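Local coordinates for cellulase (Uncultured bacterium, PDB 6XSO), which acts as a broad-specificity GH5 endoglucanase, probably cutting internal glycosidic bonds of cellulose and related plant polysaccharides such as xylan, at residues E140-Q145 against N207-S212; S134-D139 against A148-L153; E175-L180 against N232-A237; S212-V217 against R227-N232. All blocks are in the same frame, centred on the assembly; numbering follows the deposited sequence.

Contact 1. Residues E140-Q145 against N207-S212; sequences EANYNQ and NGYARS
Tyr-143 turns the edge of its ring to the face of Tyr-209. CD1 of Tyr-143 lies 3.5 Å above the plane of the Tyr-209 ring, over its centre. The planes stand 75° apart, a T-shaped pair. One face of the Tyr-143 ring takes a CH-pi contact from Gly-208 CA, 3.9 Å from the ring centroid and offset toward the rim. Gly-208 has no side chain, so the ring can lie close to the backbone. Ser-212 OG and a water sit at the edge of the Tyr-143 ring, and Asn-142 OD1 at that of Tyr-209.

Tyr-209 OH donates to Asn-142 OD1 over 2.7 Å, with a C=O...donor angle of 158°. OD1 also accepts from Lys-137 N. Tyr-143 OH pairs with Ser-212 OG at 2.7 Å, and Ser-212 OG is also hydrogen-bonded to Glu-151 OE2. The water is 2.8 Å from Tyr-143 OH and accepts from Arg-211 NH2. An alanine in place of Tyr-209 would probably leave a gap beside Tyr-143 CD1 and rob Asn-142 OD1 of its hydroxyl donor.

With CG anti to the backbone N (chi1 173°), toward the other helix, Tyr-143 is a knob among Gly-208, Tyr-209, Arg-211 and Ser-212. Such interlocking joins neighbouring outer helices of a TIM barrel, here 140-161 and 196-219, which follow the third and fourth strands.

Contact 2. Residues S134-D139 against A148-L153; sequences SWIKAD and AKYEYL
Trp-135 and Ile-136 meet Tyr-150 and Leu-153 through apolar contacts. This is a TIM-barrel loop, running from strand 116-119 to helix 140-161, folded back on the helix it leads into.

The indole touches the helix with its six-membered ring. Its CZ2 is 4.1 Å from Leu-153 CD2, and its CH2 is 4.2 Å from Tyr-150 CA; both partners lie near the ring plane. Trp-135 CG, between the backbone N and the carbonyl carbon (chi1 68°), is placed on the helix side. Ile-136 meets Tyr-150 at about a right angle; Ile-136 CD1 is 3.8 Å from Tyr-150 CD2, at the edge of the phenol ring. Ile-136 CG1 lies over the centre of the indole face, 3.5 Å above the plane, so the isoleucine touches both aromatic groups.

No hydrogen bond joins the two segments. The polar ends have other partners: Trp-135 NE1 binds Asp-124, Tyr-150 OH binds Ser-172 O and Lys-149 NZ binds Ala-91 O. A bound PEG lies close to the Trp-135 side chain.

Within the loop, Asp-139 caps the start of the helix through Asn-142 N. Lys-137 NZ forms a salt bridge with Asp-128 and also donates to Ser-134 O at 3.1 Å and to Ser-134 OG at 2.8 Å.

Contact 3. Residues E175-L180 against N232-A237; sequences EMLDKL and NTYAAA
Two direct hydrogen bonds join Met-176 and Asp-178 to Ala-235 and Tyr-234. Ala-235 N donates to Met-176 O over 2.9 Å, with a bent N-H...O angle of 140°. Asp-178 N gives a straighter bond to Tyr-234 OH, 3.0 Å and 164°. That hydroxyl is also hydrogen-bonded to Ser-182 O, so its position is fixed from two partners. A water adds a bridge: it accepts from Met-176 N and donates to Thr-233 O.

The second segment is held in shape by its own bonds. Ala-236 N reaches back to Thr-233 O in a type II turn, and Ala-237 N to Tyr-234 O. Thr-233 OG1 donates to Ala-237 O over 2.8 Å, in the carbonyl plane on a lone pair. Ala-235 and Ala-236 both have left-handed backbone angles.

Van der Waals contact does the rest. Tyr-234 CG is anti to the backbone N (chi1 178°), on the side of segment 175-180. Met-176 O lies 3.6 Å above the plane of the Tyr-234 ring, offset toward the rim. Leu-177 CD2 is pressed tightly on Ala-235 CB at 3.3 Å. Glu-175 CG rests on Ala-236 CB at 3.7 Å, while its OE2 hydrogen-bonds to His-269 ND1.

The two loops follow the fourth and fifth strands at the active-site end of the TIM barrel. In GH5 enzymes the acid/base glutamate follows the fourth strand, a position consistent with Glu-175.

Contact 4. Residues S212-V217 against R227-N232; sequences SFVNAV and RNLIVN
Phe-213 pushes its ring between Leu-229 and Val-231. This is helix-on-strand packing in a TIM barrel: helix 196-219 lies against strand 229-232, the next strand in the chain, and the two segments run nearly antiparallel at 161°.

The phenylalanine is the main bump on the helix. Its CG is anti to the backbone N (chi1 161°), and the ring spans the strand residues. Phe-213 CD2 meets Val-231 CG1 at 3.9 Å, and CE2 meets Leu-229 CB at 3.8 Å. Between these two side chains CE2 comes 3.4 Å from the carbonyl oxygen of Ile-230. The Phe-213 side chain also touches Tyr-150 and Phe-170. An alanine in place of Phe-213 would probably open a gap over Leu-229 CB and the Ile-230 carbonyl, and cost Val-231 CG1 its contact with the ring.

The strand answers with a bump of its own. Leu-229 points its side chain into the hollow formed by Phe-213, Val-214 and Val-217. Its CD1 is 4.3 Å from Val-214 CG2 on one flank. Leu-229 and Val-217 slide past each other in opposite directions. Val-217 CG1 touches both leucine methyls, at 3.9 Å from Leu-229 CD2 and 4.0 Å from CD1.

In the fold
All four contacts are largely buried. The centres of contacts 3 and 4 are about 13 Å from the chain centre, against 19 Å and 17 Å for those of contacts 1 and 2. Contacts 1 and 2 share helix 140-161; contacts 1 and 4 share helix 196-219 and Ser-212. Contacts 3 and 4 share Asn-232, where the fifth strand ends. Contact 4, helix on strand, and contact 2 pack apolar side chains, with no hydrogen bond across. Helix on helix, contact 1 mixes rings with hydroxyls. Loop on loop, contact 3 bonds backbone N-H groups to a carbonyl, a tyrosine hydroxyl and a water. A backbone hydrogen bond from Ala-138 N to Leu-177 O links contacts 2 and 3.

Contact 1. Residues E140-Q145 against N207-S212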
loop_
_atom_site.group_PDB
_atom_site.type_symbol
_atom_site.label_atom_id
_atom_site.label_comp_id
_atom_site.label_asym_id
_atom_site.label_seq_id
_atom_site.Cartn_x
_atom_site.Cartn_y
_atom_site.Cartn_z
ATOM N N GLU A 140 -10.870 -1.146 -19.118
ATOM C CA GLU A 140 -10.467 -2.403 -19.743
ATOM C C GLU A 140 -9.665 -2.172 -21.021
ATOM O O GLU A 140 -8.811 -2.987 -21.373
ATOM C CB GLU A 140 -11.680 -3.310 -19.999
ATOM C CG GLU A 140 -11.266 -4.739 -20.308
ATOM C CD GLU A 140 -12.426 -5.695 -20.346
ATOM O OE1 GLU A 140 -13.536 -5.283 -19.967
ATOM O OE2 GLU A 140 -12.186 -6.844 -20.785
ATOM N N ALA A 141 -9.918 -1.077 -21.739
ATOM C CA ALA A 141 -9.074 -0.768 -22.893
ATOM C C ALA A 141 -7.645 -0.423 -22.457
ATOM O O ALA A 141 -6.669 -0.824 -23.094
ATOM C CB ALA A 141 -9.693 0.351 -23.738
ATOM N N ASN A 142 -7.507 0.322 -21.362
ATOM C CA ASN A 142 -6.178 0.592 -20.826
ATOM C C ASN A 142 -5.492 -0.701 -20.405
ATOM O O ASN A 142 -4.304 -0.912 -20.702
ATOM C CB ASN A 142 -6.334 1.539 -19.627
ATOM C CG ASN A 142 -5.010 1.866 -18.936
ATOM O OD1 ASN A 142 -4.484 1.060 -18.174
ATOM N ND2 ASN A 142 -4.481 3.061 -19.189
ATOM N N TYR A 143 -6.220 -1.580 -19.709
ATOM C CA TYR A 143 -5.652 -2.869 -19.339
ATOM C C TYR A 143 -5.183 -3.645 -20.567
ATOM O O TYR A 143 -4.060 -4.159 -20.597
ATOM C CB TYR A 143 -6.639 -3.710 -18.514
ATOM C CG TYR A 143 -6.093 -5.112 -18.293
ATOM C CD1 TYR A 143 -4.966 -5.324 -17.505
ATOM C CD2 TYR A 143 -6.694 -6.212 -18.879
ATOM C CE1 TYR A 143 -4.448 -6.598 -17.327
ATOM C CE2 TYR A 143 -6.193 -7.478 -18.693
ATOM C CZ TYR A 143 -5.077 -7.675 -17.917
ATOM O OH TYR A 143 -4.589 -8.970 -17.787
ATOM N N ASN A 144 -6.033 -3.769 -21.590
ATOM C CA ASN A 144 -5.621 -4.552 -22.751
ATOM C C ASN A 144 -4.379 -3.956 -23.392
ATOM O O ASN A 144 -3.498 -4.681 -23.865
ATOM C CB ASN A 144 -6.761 -4.637 -23.771
ATOM C CG ASN A 144 -7.910 -5.512 -23.294
ATOM O OD1 ASN A 144 -7.734 -6.378 -22.428
ATOM N ND2 ASN A 144 -9.090 -5.303 -23.868
ATOM N N GLN A 145 -4.295 -2.629 -23.416
ATOM C CA GLN A 145 -3.167 -1.966 -24.054
ATOM C C GLN A 145 -1.878 -2.151 -23.260
ATOM O O GLN A 145 -0.810 -2.358 -23.841
ATOM C CB GLN A 145 -3.467 -0.472 -24.181
ATOM C CG GLN A 145 -2.301 0.360 -24.678
ATOM C CD GLN A 145 -2.567 1.852 -24.591
ATOM O OE1 GLN A 145 -3.376 2.399 -25.346
ATOM N NE2 GLN A 145 -1.894 2.514 -23.658
ATOM N N ASN A 207 -9.481 -6.473 -12.031
ATOM C CA ASN A 207 -9.291 -7.910 -11.901
ATOM C C ASN A 207 -8.250 -8.419 -12.881
ATOM O O ASN A 207 -7.478 -9.314 -12.529
ATOM C CB ASN A 207 -10.620 -8.632 -12.061
ATOM C CG ASN A 207 -11.587 -8.314 -10.941
ATOM O OD1 ASN A 207 -11.178 -7.928 -9.836
ATOM N ND2 ASN A 207 -12.872 -8.470 -11.210
ATOM N N GLY A 208 -8.176 -7.808 -14.065
ATOM C CA GLY A 208 -7.145 -8.169 -15.026
ATOM C C GLY A 208 -5.752 -7.809 -14.555
ATOM O O GLY A 208 -4.837 -8.627 -14.633
ATOM N N TYR A 209 -5.572 -6.580 -14.057
ATOM C CA TYR A 209 -4.263 -6.200 -13.527
ATOM C C TYR A 209 -3.870 -7.091 -12.349
ATOM O O TYR A 209 -2.702 -7.495 -12.227
ATOM C CB TYR A 209 -4.264 -4.726 -13.133
ATOM C CG TYR A 209 -4.009 -3.764 -14.285
ATOM C CD1 TYR A 209 -2.770 -3.732 -14.919
ATOM C CD2 TYR A 209 -5.000 -2.882 -14.737
ATOM C CE1 TYR A 209 -2.515 -2.870 -15.964
ATOM C CE2 TYR A 209 -4.741 -1.991 -15.771
ATOM C CZ TYR A 209 -3.502 -1.998 -16.379
ATOM O OH TYR A 209 -3.151 -1.149 -17.400
ATOM N N ALA A 210 -4.831 -7.430 -11.487
ATOM C CA ALA A 210 -4.544 -8.314 -10.357
ATOM C C ALA A 210 -4.049 -9.680 -10.830
ATOM O O ALA A 210 -3.060 -10.205 -10.303
ATOM C CB ALA A 210 -5.785 -8.454 -9.470
ATOM N N ARG A 211 -4.733 -10.273 -11.820
ATOM C CA ARG A 211 -4.312 -11.537 -12.417
ATOM C C ARG A 211 -2.932 -11.415 -13.049
ATOM O O ARG A 211 -2.065 -12.287 -12.874
ATOM C CB ARG A 211 -5.274 -11.920 -13.542
ATOM C CG ARG A 211 -6.576 -12.567 -13.177
ATOM C CD ARG A 211 -7.149 -13.304 -14.409
ATOM N NE ARG A 211 -7.215 -12.501 -15.640
ATOM C CZ ARG A 211 -8.179 -11.618 -15.926
ATOM N NH1 ARG A 211 -9.161 -11.384 -15.071
ATOM N NH2 ARG A 211 -8.158 -10.954 -17.075
ATOM N N SER A 212 -2.727 -10.347 -13.820
ATOM C CA SER A 212 -1.457 -10.148 -14.494
ATOM C C SER A 212 -0.318 -10.060 -13.492
ATOM O O SER A 212 0.754 -10.622 -13.726
ATOM C CB SER A 212 -1.513 -8.878 -15.337
ATOM O OG SER A 212 -2.112 -9.110 -16.601
HETATM O O HOH W 1 -5.877 -11.333 -18.435
#

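Contact 2. Residues S134-D139 against A148-L153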
loop_
_atom_site.group_PDB
_atom_site.type_symbol
_atom_site.label_atom_id
_atom_site.label_comp_id
_atom_site.label_asym_id
_atom_site.label_seq_id
_atom_site.Cartn_x
_atom_site.Cartn_y
_atom_site.Cartn_z
ATOM N N SER A 134 -1.821 9.335 -15.108
ATOM C CA SER A 134 -1.391 8.004 -14.702
ATOM C C SER A 134 -1.557 7.028 -15.862
ATOM O O SER A 134 -2.516 7.116 -16.637
ATOM C CB SER A 134 -2.219 7.525 -13.516
ATOM O OG SER A 134 -3.597 7.541 -13.829
ATOM N N TRP A 135 -0.619 6.088 -15.983
ATOM C CA TRP A 135 -0.652 5.164 -17.109
ATOM C C TRP A 135 -1.410 3.876 -16.818
ATOM O O TRP A 135 -1.867 3.226 -17.768
ATOM C CB TRP A 135 0.752 4.874 -17.657
ATOM C CG TRP A 135 1.696 4.106 -16.800
ATOM C CD1 TRP A 135 2.490 4.600 -15.815
ATOM C CD2 TRP A 135 1.991 2.703 -16.885
ATOM N NE1 TRP A 135 3.247 3.592 -15.254
ATOM C CE2 TRP A 135 2.970 2.425 -15.917
ATOM C CE3 TRP A 135 1.520 1.657 -17.687
ATOM C CZ2 TRP A 135 3.482 1.143 -15.721
ATOM C CZ3 TRP A 135 2.029 0.387 -17.490
ATOM C CH2 TRP A 135 3.008 0.146 -16.520
ATOM N N ILE A 136 -1.555 3.500 -15.548
ATOM C CA ILE A 136 -2.308 2.316 -15.156
ATOM C C ILE A 136 -3.694 2.802 -14.738
ATOM O O ILE A 136 -3.829 3.488 -13.721
ATOM C CB ILE A 136 -1.627 1.537 -14.027
ATOM C CG1 ILE A 136 -0.213 1.133 -14.441
ATOM C CG2 ILE A 136 -2.464 0.318 -13.647
ATOM C CD1 ILE A 136 0.586 0.512 -13.314
ATOM N N LYS A 137 -4.717 2.469 -15.514
ATOM C CA LYS A 137 -6.075 2.907 -15.221
ATOM C C LYS A 137 -7.038 1.729 -15.177
ATOM O O LYS A 137 -6.881 0.745 -15.910
ATOM C CB LYS A 137 -6.579 3.908 -16.263
ATOM C CG LYS A 137 -5.708 5.149 -16.391
ATOM C CD LYS A 137 -6.449 6.235 -17.146
ATOM C CE LYS A 137 -5.675 7.523 -17.277
ATOM N NZ LYS A 137 -5.339 8.109 -15.956
ATOM N N ALA A 138 -8.056 1.863 -14.323
ATOM C CA ALA A 138 -9.126 0.872 -14.202
ATOM C C ALA A 138 -10.103 1.106 -15.345
ATOM O O ALA A 138 -11.178 1.693 -15.193
ATOM C CB ALA A 138 -9.800 0.971 -12.839
ATOM N N ASP A 139 -9.677 0.658 -16.521
ATOM C CA ASP A 139 -10.387 0.843 -17.778
ATOM C C ASP A 139 -9.930 -0.332 -18.624
ATOM O O ASP A 139 -8.720 -0.545 -18.743
ATOM C CB ASP A 139 -9.993 2.160 -18.422
ATOM C CG ASP A 139 -10.658 2.372 -19.766
ATOM O OD1 ASP A 139 -10.267 1.714 -20.766
ATOM O OD2 ASP A 139 -11.611 3.179 -19.843
ATOM N N ALA A 148 0.963 -6.050 -21.274
ATOM C CA ALA A 148 2.308 -6.563 -21.518
ATOM C C ALA A 148 3.365 -5.760 -20.765
ATOM O O ALA A 148 4.278 -6.333 -20.161
ATOM C CB ALA A 148 2.609 -6.563 -23.014
ATOM N N LYS A 149 3.261 -4.431 -20.791
ATOM C CA LYS A 149 4.249 -3.601 -20.099
ATOM C C LYS A 149 4.160 -3.782 -18.588
ATOM O O LYS A 149 5.188 -3.837 -17.896
ATOM C CB LYS A 149 4.032 -2.125 -20.437
ATOM C CG LYS A 149 5.242 -1.247 -20.179
ATOM C CD LYS A 149 6.025 -1.020 -21.479
ATOM C CE LYS A 149 5.453 0.140 -22.287
ATOM N NZ LYS A 149 6.350 0.540 -23.406
ATOM N N TYR A 150 2.930 -3.836 -18.063
ATOM C CA TYR A 150 2.714 -4.037 -16.634
ATOM C C TYR A 150 3.260 -5.380 -16.168
ATOM O O TYR A 150 3.933 -5.459 -15.131
ATOM C CB TYR A 150 1.216 -3.920 -16.338
ATOM C CG TYR A 150 0.839 -4.190 -14.911
ATOM C CD1 TYR A 150 0.334 -5.425 -14.523
ATOM C CD2 TYR A 150 0.935 -3.198 -13.954
ATOM C CE1 TYR A 150 -0.029 -5.673 -13.215
ATOM C CE2 TYR A 150 0.587 -3.453 -12.648
ATOM C CZ TYR A 150 0.101 -4.684 -12.295
ATOM O OH TYR A 150 -0.270 -4.975 -11.009
ATOM N N GLU A 151 2.987 -6.449 -16.918
ATOM C CA GLU A 151 3.569 -7.749 -16.594
ATOM C C GLU A 151 5.094 -7.701 -16.643
ATOM O O GLU A 151 5.760 -8.276 -15.777
ATOM C CB GLU A 151 2.998 -8.848 -17.502
ATOM C CG GLU A 151 1.528 -9.146 -17.215
ATOM C CD GLU A 151 0.972 -10.373 -17.931
ATOM O OE1 GLU A 151 1.742 -11.177 -18.490
ATOM O OE2 GLU A 151 -0.271 -10.540 -17.924
ATOM N N TYR A 152 5.671 -7.014 -17.640
ATOM C CA TYR A 152 7.131 -6.920 -17.714
ATOM C C TYR A 152 7.699 -6.177 -16.513
ATOM O O TYR A 152 8.745 -6.568 -15.965
ATOM C CB TYR A 152 7.541 -6.253 -19.034
ATOM C CG TYR A 152 9.023 -6.010 -19.267
ATOM C CD1 TYR A 152 9.438 -4.875 -19.928
ATOM C CD2 TYR A 152 9.987 -6.911 -18.835
ATOM C CE1 TYR A 152 10.770 -4.633 -20.171
ATOM C CE2 TYR A 152 11.339 -6.675 -19.069
ATOM C CZ TYR A 152 11.719 -5.529 -19.724
ATOM O OH TYR A 152 13.070 -5.292 -19.989
ATOM N N LEU A 153 7.034 -5.100 -16.091
ATOM C CA LEU A 153 7.469 -4.394 -14.886
ATOM C C LEU A 153 7.488 -5.319 -13.675
ATOM O O LEU A 153 8.471 -5.348 -12.923
ATOM C CB LEU A 153 6.580 -3.179 -14.648
ATOM C CG LEU A 153 6.801 -2.386 -13.365
ATOM C CD1 LEU A 153 8.224 -1.904 -13.290
ATOM C CD2 LEU A 153 5.816 -1.221 -13.305
#

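Contact 3. Residues E175-L180 against N232-A237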
loop_
_atom_site.group_PDB
_atom_site.type_symbol
_atom_site.label_atom_id
_atom_site.label_comp_id
_atom_site.label_asym_id
_atom_site.label_seq_id
_atom_site.Cartn_x
_atom_site.Cartn_y
_atom_site.Cartn_z
ATOM N N GLU A 175 -3.691 3.058 -6.148
ATOM C CA GLU A 175 -5.044 3.623 -6.153
ATOM C C GLU A 175 -5.450 3.786 -7.614
ATOM O O GLU A 175 -5.358 4.873 -8.192
ATOM C CB GLU A 175 -5.112 4.952 -5.358
ATOM C CG GLU A 175 -5.020 4.730 -3.851
ATOM C CD GLU A 175 -5.062 5.989 -3.034
ATOM O OE1 GLU A 175 -4.962 7.101 -3.574
ATOM O OE2 GLU A 175 -5.211 5.871 -1.796
ATOM N N MET A 176 -5.869 2.685 -8.226
ATOM C CA MET A 176 -6.194 2.685 -9.645
ATOM C C MET A 176 -7.621 3.192 -9.832
ATOM O O MET A 176 -8.562 2.673 -9.218
ATOM C CB MET A 176 -6.073 1.268 -10.216
ATOM C CG MET A 176 -5.951 1.274 -11.717
ATOM S SD MET A 176 -6.142 -0.316 -12.526
ATOM C CE MET A 176 -5.029 -1.374 -11.616
ATOM N N LEU A 177 -7.782 4.181 -10.705
ATOM C CA LEU A 177 -9.057 4.840 -10.959
ATOM C C LEU A 177 -9.461 4.649 -12.414
ATOM O O LEU A 177 -8.636 4.323 -13.272
ATOM C CB LEU A 177 -8.958 6.345 -10.673
ATOM C CG LEU A 177 -8.302 6.768 -9.360
ATOM C CD1 LEU A 177 -8.304 8.281 -9.202
ATOM C CD2 LEU A 177 -8.977 6.104 -8.167
ATOM N N ASP A 178 -10.751 4.864 -12.683
ATOM C CA ASP A 178 -11.272 4.840 -14.043
ATOM C C ASP A 178 -10.781 6.073 -14.793
ATOM O O ASP A 178 -10.045 6.910 -14.268
ATOM C CB ASP A 178 -12.796 4.685 -14.022
ATOM C CG ASP A 178 -13.510 5.873 -13.406
ATOM O OD1 ASP A 178 -12.923 6.972 -13.339
ATOM O OD2 ASP A 178 -14.678 5.707 -12.991
ATOM N N LYS A 179 -11.173 6.177 -16.065
ATOM C CA LYS A 179 -10.686 7.283 -16.871
ATOM C C LYS A 179 -11.293 8.612 -16.472
ATOM O O LYS A 179 -10.837 9.647 -16.974
ATOM C CB LYS A 179 -10.935 7.022 -18.364
ATOM C CG LYS A 179 -12.355 7.155 -18.841
ATOM C CD LYS A 179 -12.472 6.820 -20.313
ATOM C CE LYS A 179 -13.911 6.787 -20.745
ATOM N NZ LYS A 179 -14.024 6.448 -22.204
ATOM N N LEU A 180 -12.307 8.601 -15.609
ATOM C CA LEU A 180 -12.912 9.803 -15.055
ATOM C C LEU A 180 -12.304 10.175 -13.717
ATOM O O LEU A 180 -12.740 11.156 -13.110
ATOM C CB LEU A 180 -14.413 9.582 -14.853
ATOM C CG LEU A 180 -15.159 8.982 -16.047
ATOM C CD1 LEU A 180 -16.588 8.639 -15.646
ATOM C CD2 LEU A 180 -15.154 9.906 -17.243
ATOM N N ASN A 232 -5.008 -4.729 -4.544
ATOM C CA ASN A 232 -5.797 -3.625 -4.021
ATOM C C ASN A 232 -7.159 -3.531 -4.715
ATOM O O ASN A 232 -7.333 -3.894 -5.883
ATOM C CB ASN A 232 -5.051 -2.292 -4.155
ATOM C CG ASN A 232 -3.812 -2.209 -3.277
ATOM O OD1 ASN A 232 -3.264 -3.215 -2.857
ATOM N ND2 ASN A 232 -3.368 -0.990 -3.007
ATOM N N THR A 233 -8.136 -3.034 -3.975
ATOM C CA THR A 233 -9.425 -2.766 -4.581
ATOM C C THR A 233 -9.332 -1.545 -5.495
ATOM O O THR A 233 -8.378 -0.755 -5.421
ATOM C CB THR A 233 -10.436 -2.454 -3.487
ATOM O OG1 THR A 233 -9.924 -1.374 -2.706
ATOM C CG2 THR A 233 -10.689 -3.657 -2.597
ATOM N N TYR A 234 -10.347 -1.377 -6.345
ATOM C CA TYR A 234 -10.576 -0.138 -7.077
ATOM C C TYR A 234 -10.348 1.056 -6.163
ATOM O O TYR A 234 -10.982 1.158 -5.112
ATOM C CB TYR A 234 -12.035 -0.089 -7.658
ATOM C CG TYR A 234 -12.252 1.221 -8.378
ATOM C CD1 TYR A 234 -12.687 2.339 -7.712
ATOM C CD2 TYR A 234 -11.943 1.351 -9.734
ATOM C CE1 TYR A 234 -12.790 3.569 -8.359
ATOM C CE2 TYR A 234 -12.058 2.559 -10.371
ATOM C CZ TYR A 234 -12.474 3.661 -9.678
ATOM O OH TYR A 234 -12.562 4.864 -10.340
ATOM N N ALA A 235 -9.446 1.966 -6.551
ATOM C CA ALA A 235 -9.124 3.199 -5.826
ATOM C C ALA A 235 -8.576 2.964 -4.414
ATOM O O ALA A 235 -8.426 3.926 -3.636
ATOM C CB ALA A 235 -10.303 4.182 -5.767
ATOM N N ALA A 236 -8.249 1.713 -4.068
ATOM C CA ALA A 236 -8.035 1.327 -2.673
ATOM C C ALA A 236 -9.233 1.724 -1.795
ATOM O O ALA A 236 -9.117 1.932 -0.586
ATOM C CB ALA A 236 -6.699 1.854 -2.141
ATOM N N ALA A 237 -10.417 1.814 -2.405
ATOM C CA ALA A 237 -11.634 2.137 -1.680
ATOM C C ALA A 237 -11.987 1.008 -0.718
ATOM O O ALA A 237 -11.726 -0.169 -0.977
ATOM C CB ALA A 237 -12.783 2.369 -2.669
HETATM O O HOH W 2 -6.116 0.388 -6.586
#

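Contact 4. Residues S212-V217 against R227-N232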
loop_
_atom_site.group_PDB
_atom_site.type_symbol
_atom_site.label_atom_id
_atom_site.label_comp_id
_atom_site.label_asym_id
_atom_site.label_seq_id
_atom_site.Cartn_x
_atom_site.Cartn_y
_atom_site.Cartn_z
ATOM N N SER A 212 -2.727 -10.347 -13.820
ATOM C CA SER A 212 -1.457 -10.148 -14.494
ATOM C C SER A 212 -0.318 -10.060 -13.492
ATOM O O SER A 212 0.754 -10.622 -13.726
ATOM C CB SER A 212 -1.513 -8.878 -15.337
ATOM O OG SER A 212 -2.112 -9.110 -16.601
ATOM N N PHE A 213 -0.534 -9.336 -12.386
ATOM C CA PHE A 213 0.464 -9.201 -11.327
ATOM C C PHE A 213 0.829 -10.552 -10.752
ATOM O O PHE A 213 2.008 -10.917 -10.690
ATOM C CB PHE A 213 -0.122 -8.295 -10.248
ATOM C CG PHE A 213 0.543 -8.377 -8.899
ATOM C CD1 PHE A 213 1.836 -7.923 -8.703
ATOM C CD2 PHE A 213 -0.169 -8.851 -7.809
ATOM C CE1 PHE A 213 2.419 -7.961 -7.432
ATOM C CE2 PHE A 213 0.385 -8.885 -6.545
ATOM C CZ PHE A 213 1.681 -8.434 -6.350
ATOM N N VAL A 214 -0.179 -11.315 -10.325
ATOM C CA VAL A 214 0.104 -12.606 -9.703
ATOM C C VAL A 214 0.821 -13.512 -10.690
ATOM O O VAL A 214 1.836 -14.137 -10.363
ATOM C CB VAL A 214 -1.187 -13.236 -9.158
ATOM C CG1 VAL A 214 -0.949 -14.671 -8.757
ATOM C CG2 VAL A 214 -1.692 -12.432 -7.952
ATOM N N ASN A 215 0.310 -13.590 -11.922
ATOM C CA ASN A 215 0.906 -14.482 -12.903
ATOM C C ASN A 215 2.344 -14.090 -13.212
ATOM O O ASN A 215 3.215 -14.960 -13.356
ATOM C CB ASN A 215 0.076 -14.468 -14.184
ATOM C CG ASN A 215 -1.287 -15.127 -14.013
ATOM O OD1 ASN A 215 -1.532 -15.848 -13.044
ATOM N ND2 ASN A 215 -2.189 -14.870 -14.961
ATOM N N ALA A 216 2.615 -12.789 -13.326
ATOM C CA ALA A 216 3.971 -12.353 -13.641
ATOM C C ALA A 216 4.916 -12.681 -12.496
ATOM O O ALA A 216 6.034 -13.161 -12.714
ATOM C CB ALA A 216 3.981 -10.851 -13.922
ATOM N N VAL A 217 4.469 -12.452 -11.263
ATOM C CA VAL A 217 5.341 -12.684 -10.123
ATOM C C VAL A 217 5.584 -14.176 -9.939
ATOM O O VAL A 217 6.729 -14.631 -9.846
ATOM C CB VAL A 217 4.749 -12.050 -8.852
ATOM C CG1 VAL A 217 5.561 -12.505 -7.634
ATOM C CG2 VAL A 217 4.716 -10.545 -8.940
ATOM N N ARG A 227 5.715 -16.372 -2.208
ATOM C CA ARG A 227 5.750 -15.058 -1.578
ATOM C C ARG A 227 4.335 -14.540 -1.333
ATOM O O ARG A 227 3.420 -14.782 -2.122
ATOM C CB ARG A 227 6.531 -14.072 -2.456
ATOM C CG ARG A 227 6.730 -12.707 -1.800
ATOM C CD ARG A 227 7.628 -11.780 -2.615
ATOM N NE ARG A 227 8.873 -12.470 -2.956
ATOM C CZ ARG A 227 9.860 -12.741 -2.109
ATOM N NH1 ARG A 227 9.811 -12.349 -0.846
ATOM N NH2 ARG A 227 10.908 -13.420 -2.550
ATOM N N ASN A 228 4.160 -13.831 -0.230
ATOM C CA ASN A 228 2.866 -13.236 0.068
ATOM C C ASN A 228 2.684 -11.980 -0.761
ATOM O O ASN A 228 3.528 -11.077 -0.736
ATOM C CB ASN A 228 2.776 -13.021 1.564
ATOM C CG ASN A 228 2.641 -14.330 2.288
ATOM O OD1 ASN A 228 1.870 -15.194 1.868
ATOM N ND2 ASN A 228 3.415 -14.510 3.354
ATOM N N LEU A 229 1.599 -11.962 -1.534
ATOM C CA LEU A 229 1.300 -10.908 -2.484
ATOM C C LEU A 229 -0.013 -10.234 -2.114
ATOM O O LEU A 229 -0.871 -10.811 -1.439
ATOM C CB LEU A 229 1.170 -11.480 -3.899
ATOM C CG LEU A 229 2.301 -12.370 -4.406
ATOM C CD1 LEU A 229 2.021 -12.857 -5.803
ATOM C CD2 LEU A 229 3.588 -11.585 -4.367
ATOM N N ILE A 230 -0.153 -8.988 -2.541
ATOM C CA ILE A 230 -1.254 -8.132 -2.109
ATOM C C ILE A 230 -1.875 -7.500 -3.343
ATOM O O ILE A 230 -1.157 -6.965 -4.196
ATOM C CB ILE A 230 -0.741 -7.012 -1.176
ATOM C CG1 ILE A 230 0.044 -7.565 0.005
ATOM C CG2 ILE A 230 -1.888 -6.122 -0.731
ATOM C CD1 ILE A 230 1.001 -6.537 0.569
ATOM N N VAL A 231 -3.208 -7.570 -3.447
ATOM C CA VAL A 231 -3.947 -6.919 -4.527
ATOM C C VAL A 231 -4.890 -5.892 -3.902
ATOM O O VAL A 231 -5.473 -6.139 -2.835
ATOM C CB VAL A 231 -4.713 -7.914 -5.430
ATOM C CG1 VAL A 231 -3.732 -8.793 -6.173
ATOM C CG2 VAL A 231 -5.697 -8.741 -4.643
ATOM N N ASN A 232 -5.008 -4.729 -4.544
ATOM C CA ASN A 232 -5.797 -3.625 -4.021
ATOM C C ASN A 232 -7.159 -3.531 -4.715
ATOM O O ASN A 232 -7.333 -3.894 -5.883
ATOM C CB ASN A 232 -5.051 -2.292 -4.155
ATOM C CG ASN A 232 -3.812 -2.209 -3.277
ATOM O OD1 ASN A 232 -3.264 -3.215 -2.857
ATOM N ND2 ASN A 232 -3.368 -0.990 -3.007
#